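Local structure of cyclic nucleotide-binding protein (3FX3) at residues Q156-F161 / G186-K191. The protein is a putative cAMP-binding regulatory protein of the Crp type that probably binds DNA and controls transcription. Sequence-based numbering, arbitrary orientation.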
ATOM      1  N   GLN B 156      -7.926 -18.820   5.223  1.00 31.65           N
ATOM      2  CA  GLN B 156      -6.634 -18.308   5.673  1.00 31.62           C
ATOM      3  C   GLN B 156      -6.651 -16.793   5.745  1.00 31.41           C
ATOM      4  O   GLN B 156      -6.091 -16.204   6.668  1.00 30.91           O
ATOM      5  CB  GLN B 156      -5.482 -18.791   4.774  1.00 31.32           C
ATOM      6  CG  GLN B 156      -5.142 -20.264   5.009  1.00 33.06           C
ATOM      7  CD  GLN B 156      -4.055 -20.784   4.102  1.00 33.38           C
ATOM      8  OE1 GLN B 156      -4.150 -20.675   2.885  1.00 34.62           O
ATOM      9  NE2 GLN B 156      -3.019 -21.379   4.694  1.00 34.21           N
ATOM     10  N   ARG B 157      -7.302 -16.161   4.776  1.00 31.62           N
ATOM     11  CA  ARG B 157      -7.370 -14.699   4.773  1.00 32.19           C
ATOM     12  C   ARG B 157      -8.145 -14.178   5.963  1.00 31.42           C
ATOM     13  O   ARG B 157      -7.778 -13.169   6.520  1.00 30.62           O
ATOM     14  CB  ARG B 157      -7.959 -14.178   3.471  1.00 32.50           C
ATOM     15  CG  ARG B 157      -7.047 -14.426   2.238  1.00 34.86           C
ATOM     16  CD  ARG B 157      -7.826 -14.146   0.949  1.00 38.84           C
ATOM     17  NE  ARG B 157      -8.208 -12.761   0.966  1.00 43.01           N
ATOM     18  CZ  ARG B 157      -9.368 -12.241   0.604  1.00 42.11           C
ATOM     19  NH1 ARG B 157     -10.365 -12.957   0.115  1.00 42.37           N
ATOM     20  NH2 ARG B 157      -9.492 -10.948   0.720  1.00 44.01           N
ATOM     21  N   VAL B 158      -9.186 -14.896   6.381  1.00 31.44           N
ATOM     22  CA  VAL B 158      -9.983 -14.475   7.543  1.00 31.13           C
ATOM     23  C   VAL B 158      -9.180 -14.675   8.829  1.00 31.29           C
ATOM     24  O   VAL B 158      -9.202 -13.813   9.733  1.00 30.59           O
ATOM     25  CB  VAL B 158     -11.326 -15.231   7.598  1.00 31.14           C
ATOM     26  CG1 VAL B 158     -12.096 -14.926   8.903  1.00 30.28           C
ATOM     27  CG2 VAL B 158     -12.149 -14.876   6.367  1.00 31.02           C
ATOM     28  N   ALA B 159      -8.458 -15.800   8.895  1.00 31.18           N
ATOM     29  CA  ALA B 159      -7.544 -16.068  10.016  1.00 32.06           C
ATOM     30  C   ALA B 159      -6.577 -14.895  10.182  1.00 33.09           C
ATOM     31  O   ALA B 159      -6.357 -14.386  11.268  1.00 33.67           O
ATOM     32  CB  ALA B 159      -6.763 -17.371   9.767  1.00 31.34           C
ATOM     33  N   GLU B 160      -6.024 -14.468   9.066  1.00 33.89           N
ATOM     34  CA  GLU B 160      -5.079 -13.358   9.021  1.00 35.56           C
ATOM     35  C   GLU B 160      -5.697 -12.042   9.512  1.00 35.05           C
ATOM     36  O   GLU B 160      -5.088 -11.250  10.261  1.00 34.78           O
ATOM     37  CB  GLU B 160      -4.632 -13.220   7.565  1.00 36.36           C
ATOM     38  CG  GLU B 160      -3.338 -12.573   7.372  1.00 41.16           C
ATOM     39  CD  GLU B 160      -2.143 -13.423   7.857  1.00 44.06           C
ATOM     40  OE1 GLU B 160      -1.848 -14.509   7.271  1.00 45.09           O
ATOM     41  OE2 GLU B 160      -1.478 -12.947   8.810  1.00 46.04           O
ATOM     42  N   PHE B 161      -6.918 -11.793   9.053  1.00 34.60           N
ATOM     43  CA  PHE B 161      -7.674 -10.645   9.506  1.00 34.43           C
ATOM     44  C   PHE B 161      -7.892 -10.694  11.034  1.00 33.91           C
ATOM     45  O   PHE B 161      -7.638  -9.738  11.750  1.00 33.69           O
ATOM     46  CB  PHE B 161      -8.993 -10.577   8.714  1.00 35.01           C
ATOM     47  CG  PHE B 161      -9.932  -9.515   9.195  1.00 37.09           C
ATOM     48  CD1 PHE B 161      -9.784  -8.209   8.764  1.00 39.07           C
ATOM     49  CD2 PHE B 161     -10.956  -9.823  10.078  1.00 37.72           C
ATOM     50  CE1 PHE B 161     -10.637  -7.210   9.214  1.00 39.74           C
ATOM     51  CE2 PHE B 161     -11.830  -8.825  10.513  1.00 39.54           C
ATOM     52  CZ  PHE B 161     -11.651  -7.515  10.072  1.00 38.69           C
ATOM     53  N   GLY B 186     -17.601  -7.423   3.047  1.00 27.96           N
ATOM     54  CA  GLY B 186     -17.270  -6.274   2.200  1.00 28.40           C
ATOM     55  C   GLY B 186     -15.803  -5.886   2.325  1.00 29.56           C
ATOM     56  O   GLY B 186     -15.080  -5.705   1.321  1.00 30.21           O
ATOM     57  N   ARG B 187     -15.328  -5.780   3.553  1.00 29.41           N
ATOM     58  CA  ARG B 187     -13.968  -5.351   3.758  1.00 30.48           C
ATOM     59  C   ARG B 187     -12.939  -6.338   3.148  1.00 30.34           C
ATOM     60  O   ARG B 187     -11.896  -5.923   2.586  1.00 30.49           O
ATOM     61  CB  ARG B 187     -13.697  -5.172   5.236  1.00 30.65           C
ATOM     62  CG  ARG B 187     -12.337  -4.584   5.480  1.00 34.19           C
ATOM     63  CD  ARG B 187     -12.191  -3.987   6.871  1.00 36.30           C
ATOM     64  NE  ARG B 187     -10.777  -3.872   7.181  1.00 37.79           N
ATOM     65  CZ  ARG B 187     -10.253  -3.184   8.197  1.00 39.01           C
ATOM     66  NH1 ARG B 187     -10.995  -2.462   9.039  1.00 35.77           N
ATOM     67  NH2 ARG B 187      -8.936  -3.185   8.334  1.00 39.80           N
ATOM     68  N   LEU B 188     -13.238  -7.628   3.249  1.00 29.86           N
ATOM     69  CA  LEU B 188     -12.347  -8.632   2.747  1.00 30.41           C
ATOM     70  C   LEU B 188     -12.624  -8.971   1.294  1.00 30.49           C
ATOM     71  O   LEU B 188     -12.002  -9.854   0.736  1.00 30.37           O
ATOM     72  CB  LEU B 188     -12.398  -9.881   3.636  1.00 30.81           C
ATOM     73  CG  LEU B 188     -11.962  -9.630   5.081  1.00 30.65           C
ATOM     74  CD1 LEU B 188     -12.157 -10.883   5.894  1.00 30.44           C
ATOM     75  CD2 LEU B 188     -10.506  -9.136   5.167  1.00 30.63           C
ATOM     76  N   GLY B 189     -13.531  -8.255   0.659  1.00 31.46           N
ATOM     77  CA  GLY B 189     -13.867  -8.549  -0.735  1.00 32.16           C
ATOM     78  C   GLY B 189     -14.436  -9.949  -0.941  1.00 32.37           C
ATOM     79  O   GLY B 189     -14.157 -10.565  -1.958  1.00 32.91           O
HETATM   80  N   MSE B 190     -15.197 -10.461   0.030  1.00 32.58           N
HETATM   81  CA  MSE B 190     -15.740 -11.837  -0.034  1.00 33.60           C
HETATM   82  C   MSE B 190     -17.254 -11.831  -0.110  1.00 33.41           C
HETATM   83  O   MSE B 190     -17.902 -10.986   0.500  1.00 32.13           O
HETATM   84  CB  MSE B 190     -15.338 -12.658   1.198  1.00 34.16           C
HETATM   85  CG  MSE B 190     -13.860 -12.890   1.333  1.00 36.59           C
HETATM   86 SE   MSE B 190     -13.379 -13.732   3.044  1.00 41.56          SE
HETATM   87  CE  MSE B 190     -13.783 -15.610   2.572  1.00 36.21           C
ATOM     88  N   LYS B 191     -17.822 -12.789  -0.836  1.00 34.67           N
ATOM     89  CA  LYS B 191     -19.282 -13.014  -0.762  1.00 35.91           C
ATOM     90  C   LYS B 191     -19.645 -13.420   0.676  1.00 35.39           C
ATOM     91  O   LYS B 191     -18.859 -14.095   1.337  1.00 34.80           O
ATOM     92  CB  LYS B 191     -19.734 -14.111  -1.736  1.00 36.56           C
ATOM     93  CG  LYS B 191     -19.556 -13.780  -3.235  1.00 40.99           C
ATOM     94  CD  LYS B 191     -20.317 -12.495  -3.636  1.00 45.63           C
ATOM     95  CE  LYS B 191     -20.488 -12.359  -5.166  1.00 48.32           C
ATOM     96  NZ  LYS B 191     -21.293 -11.126  -5.533  1.00 50.90           N
TER
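Arg157 reaches across from helix 154-165 to the backbone just past helix 182-187 and holds it: NH2 gives a hydrogen bond of 2.7 Å to Leu188 O, with an N-H...O angle of 155°. The carbonyl oxygen lies at the edge of the guanidinium, slightly out of its plane. A bend at chi3 (62°) sets NE of Arg157, while NH1 lies 3.7 Å from Met190 CG, the two side chains running past one another and pointing opposite ways. An alanine in place of Arg157 would probably leave Leu188 O without this donor and open a gap beside Met190 CG. NH2 also makes a weak hydrogen bond to Glu147 O of the second subunit. Helix 182-187, the first helix of the helix-turn-helix, ends in a Schellman motif, with Gly189 at positive phi as the C-prime residue, Gly189 N bonded to Gly186 O and Met190 N to Ala185 O; Lys191 then occupies the N-cap position of helix 192-203, the probable recognition helix of this Crp-like domain. On the side facing helix 154-165, Leu188 sends its two methyls to different partners. CD2 sits 3.8 Å from Phe161 CD1, and CD1 meets Val158 CG2 across side chains that run at about a right angle. The same Val158 CG2 touches Met190 SE at 3.7 Å, and the valine also packs on Leu195, Ala198, Phe199 and Leu202, so it lies between the turn and helix 192-203. Phe161, with CG anti to the backbone N, brings CE1 over one face of the Arg187 guanidinium, 3.9 Å from NE and off-centre; the planes are 74° apart. Trp62 of strand 62-68 touches both side chains, and Arg187 NH2 forms salt bridges with Glu84 and with Glu147 of the second subunit.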